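Local coordinates for putative lipoprotein (Bacteroides fragilis, PDB 3QNK) that probably binds glycans at the outer membrane and helps pass them on for uptake, at residues I238-Q243 with W386-Y391. Residues are numbered along the deposited sequence; the frame is centred on the assembly and turned at random.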
loop_
_atom_site.group_PDB
_atom_site.type_symbol
_atom_site.label_atom_id
_atom_site.label_comp_id
_atom_site.label_asym_id
_atom_site.label_seq_id
_atom_site.Cartn_x
_atom_site.Cartn_y
_atom_site.Cartn_z
ATOM N N ILE B 238 -3.640 18.983 -25.501
ATOM C CA ILE B 238 -3.664 18.524 -24.119
ATOM C C ILE B 238 -4.845 19.167 -23.376
ATOM O O ILE B 238 -4.981 20.381 -23.387
ATOM C CB ILE B 238 -2.306 18.801 -23.412
ATOM C CG1 ILE B 238 -1.150 18.023 -24.083
ATOM C CG2 ILE B 238 -2.396 18.443 -21.935
ATOM C CD1 ILE B 238 0.247 18.528 -23.749
ATOM N N ILE B 239 -5.705 18.349 -22.761
ATOM C CA ILE B 239 -6.831 18.836 -21.957
ATOM C C ILE B 239 -6.443 18.665 -20.477
ATOM O O ILE B 239 -6.592 19.601 -19.710
ATOM C CB ILE B 239 -8.177 18.168 -22.329
ATOM C CG1 ILE B 239 -8.627 18.611 -23.735
ATOM C CG2 ILE B 239 -9.244 18.499 -21.310
ATOM C CD1 ILE B 239 -9.871 17.888 -24.323
ATOM N N PHE B 240 -5.911 17.493 -20.094
ATOM C CA PHE B 240 -5.444 17.190 -18.741
ATOM C C PHE B 240 -4.288 16.212 -18.794
ATOM O O PHE B 240 -4.385 15.172 -19.447
ATOM C CB PHE B 240 -6.577 16.645 -17.822
ATOM C CG PHE B 240 -6.180 16.602 -16.358
ATOM C CD1 PHE B 240 -6.138 17.767 -15.592
ATOM C CD2 PHE B 240 -5.813 15.412 -15.759
ATOM C CE1 PHE B 240 -5.727 17.732 -14.257
ATOM C CE2 PHE B 240 -5.420 15.375 -14.416
ATOM C CZ PHE B 240 -5.387 16.533 -13.673
ATOM N N ASP B 241 -3.195 16.547 -18.098
ATOM C CA ASP B 241 -2.008 15.693 -18.026
ATOM C C ASP B 241 -1.319 15.757 -16.656
ATOM O O ASP B 241 -1.664 16.584 -15.805
ATOM C CB ASP B 241 -0.994 16.043 -19.137
ATOM C CG ASP B 241 -0.373 17.445 -19.101
ATOM O OD1 ASP B 241 -0.694 18.231 -18.161
ATOM O OD2 ASP B 241 0.420 17.762 -20.014
ATOM N N VAL B 242 -0.347 14.858 -16.465
ATOM C CA VAL B 242 0.531 14.747 -15.310
ATOM C C VAL B 242 1.941 14.455 -15.831
ATOM O O VAL B 242 2.103 13.643 -16.745
ATOM C CB VAL B 242 0.081 13.728 -14.217
ATOM C CG1 VAL B 242 -1.087 14.260 -13.410
ATOM C CG2 VAL B 242 -0.252 12.380 -14.795
ATOM N N GLN B 243 2.943 15.150 -15.297
ATOM C CA GLN B 243 4.338 14.893 -15.653
ATOM C C GLN B 243 4.806 13.893 -14.619
ATOM O O GLN B 243 5.027 14.249 -13.463
ATOM C CB GLN B 243 5.194 16.178 -15.728
ATOM C CG GLN B 243 4.803 17.111 -16.879
ATOM C CD GLN B 243 3.482 17.832 -16.650
ATOM O OE1 GLN B 243 3.244 18.440 -15.600
ATOM N NE2 GLN B 243 2.575 17.748 -17.614
ATOM N N TRP B 386 2.291 12.172 -19.118
ATOM C CA TRP B 386 1.128 11.289 -19.177
ATOM C C TRP B 386 -0.124 12.114 -19.435
ATOM O O TRP B 386 -0.566 12.847 -18.552
ATOM C CB TRP B 386 1.002 10.454 -17.886
ATOM C CG TRP B 386 -0.008 9.355 -17.997
ATOM C CD1 TRP B 386 -1.152 9.212 -17.266
ATOM C CD2 TRP B 386 0.013 8.262 -18.936
ATOM N NE1 TRP B 386 -1.845 8.090 -17.682
ATOM C CE2 TRP B 386 -1.157 7.498 -18.715
ATOM C CE3 TRP B 386 0.875 7.894 -19.986
ATOM C CZ2 TRP B 386 -1.461 6.364 -19.477
ATOM C CZ3 TRP B 386 0.559 6.783 -20.755
ATOM C CH2 TRP B 386 -0.578 6.012 -20.478
ATOM N N ILE B 387 -0.658 12.030 -20.657
ATOM C CA ILE B 387 -1.834 12.804 -21.053
ATOM C C ILE B 387 -3.091 11.973 -20.817
ATOM O O ILE B 387 -3.442 11.083 -21.614
ATOM C CB ILE B 387 -1.731 13.327 -22.495
ATOM C CG1 ILE B 387 -0.391 14.074 -22.678
ATOM C CG2 ILE B 387 -2.933 14.210 -22.801
ATOM C CD1 ILE B 387 0.036 14.319 -24.118
ATOM N N ILE B 388 -3.764 12.280 -19.711
ATOM C CA ILE B 388 -4.984 11.591 -19.294
ATOM C C ILE B 388 -6.120 11.998 -20.247
ATOM O O ILE B 388 -6.859 11.142 -20.688
ATOM C CB ILE B 388 -5.285 11.852 -17.774
ATOM C CG1 ILE B 388 -4.124 11.300 -16.890
ATOM C CG2 ILE B 388 -6.600 11.205 -17.356
ATOM C CD1 ILE B 388 -3.982 11.880 -15.492
ATOM N N LEU B 389 -6.213 13.266 -20.625
ATOM C CA LEU B 389 -7.253 13.712 -21.542
ATOM C C LEU B 389 -6.665 14.586 -22.677
ATOM O O LEU B 389 -6.032 15.618 -22.414
ATOM C CB LEU B 389 -8.366 14.476 -20.789
ATOM C CG LEU B 389 -9.128 13.762 -19.653
ATOM C CD1 LEU B 389 -9.892 14.799 -18.797
ATOM C CD2 LEU B 389 -10.103 12.748 -20.205
ATOM N N ARG B 390 -6.867 14.124 -23.936
ATOM C CA ARG B 390 -6.480 14.756 -25.207
ATOM C C ARG B 390 -7.712 15.204 -25.993
ATOM O O ARG B 390 -8.737 14.511 -25.961
ATOM C CB ARG B 390 -5.741 13.747 -26.079
ATOM C CG ARG B 390 -4.249 13.597 -25.911
ATOM C CD ARG B 390 -3.846 12.273 -26.577
ATOM N NE ARG B 390 -3.998 12.382 -28.018
ATOM C CZ ARG B 390 -4.065 11.378 -28.873
ATOM N NH1 ARG B 390 -3.972 10.129 -28.449
ATOM N NH2 ARG B 390 -4.191 11.613 -30.164
ATOM N N TYR B 391 -7.583 16.269 -26.798
ATOM C CA TYR B 391 -8.680 16.763 -27.643
ATOM C C TYR B 391 -9.192 15.681 -28.645
ATOM O O TYR B 391 -10.392 15.644 -28.915
ATOM C CB TYR B 391 -8.252 18.030 -28.395
ATOM C CG TYR B 391 -9.377 18.834 -29.017
ATOM C CD1 TYR B 391 -10.611 18.957 -28.380
ATOM C CD2 TYR B 391 -9.182 19.540 -30.199
ATOM C CE1 TYR B 391 -11.641 19.713 -28.937
ATOM C CE2 TYR B 391 -10.196 20.325 -30.750
ATOM C CZ TYR B 391 -11.425 20.411 -30.115
ATOM O OH TYR B 391 -12.413 21.204 -30.640
#
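Leu389 O accepts two backbone hydrogen bonds from the facing segment, from Ile239 N at 2.8 Å and Phe240 N at 3.0 Å, both donors tilted out of the carbonyl plane. In return Leu389 N gives an almost straight bond (175°) to Phe240 O, 2.9 Å away and in the plane of that carbonyl. Further along, Val242 and Trp386 form a hydrogen-bonded antiparallel pair: Val242 N reaches Trp386 O at 2.9 Å, while Trp386 N binds Val242 O with a more bent N-H (135°).

Side chains flank this ladder. Phe240, its CG anti to the backbone N (chi1 -168°), lies side by side with Ile388, whose CD1 meets the ring edge at CE2 (3.9 Å) and also touches Val242 CG2 at 3.8 Å. Ile239 CD1 rests against the backbone of Tyr391, 3.7 Å from its CA, and helices 181-194 and 198-209 also pack on Ile239. On the face opposite Phe240 and Val242, Ile238 CG1 meets Ile387 CD1. The guanidinium of Arg390 is engaged outside the pair, in salt bridges to Glu446 and Glu450.

Ile239 and Phe240 both opposing Leu389, and Ile388 and Leu389 both opposing Phe240, are classic beta bulges. The chain turns a corner at each, at Ile239-Phe240 and at Ile388, between strands 384-387 and 389-390. This short, largely buried antiparallel ribbon lies among the helices of the SusD-like fold, with strand 389-390 leading straight into helix 391-405.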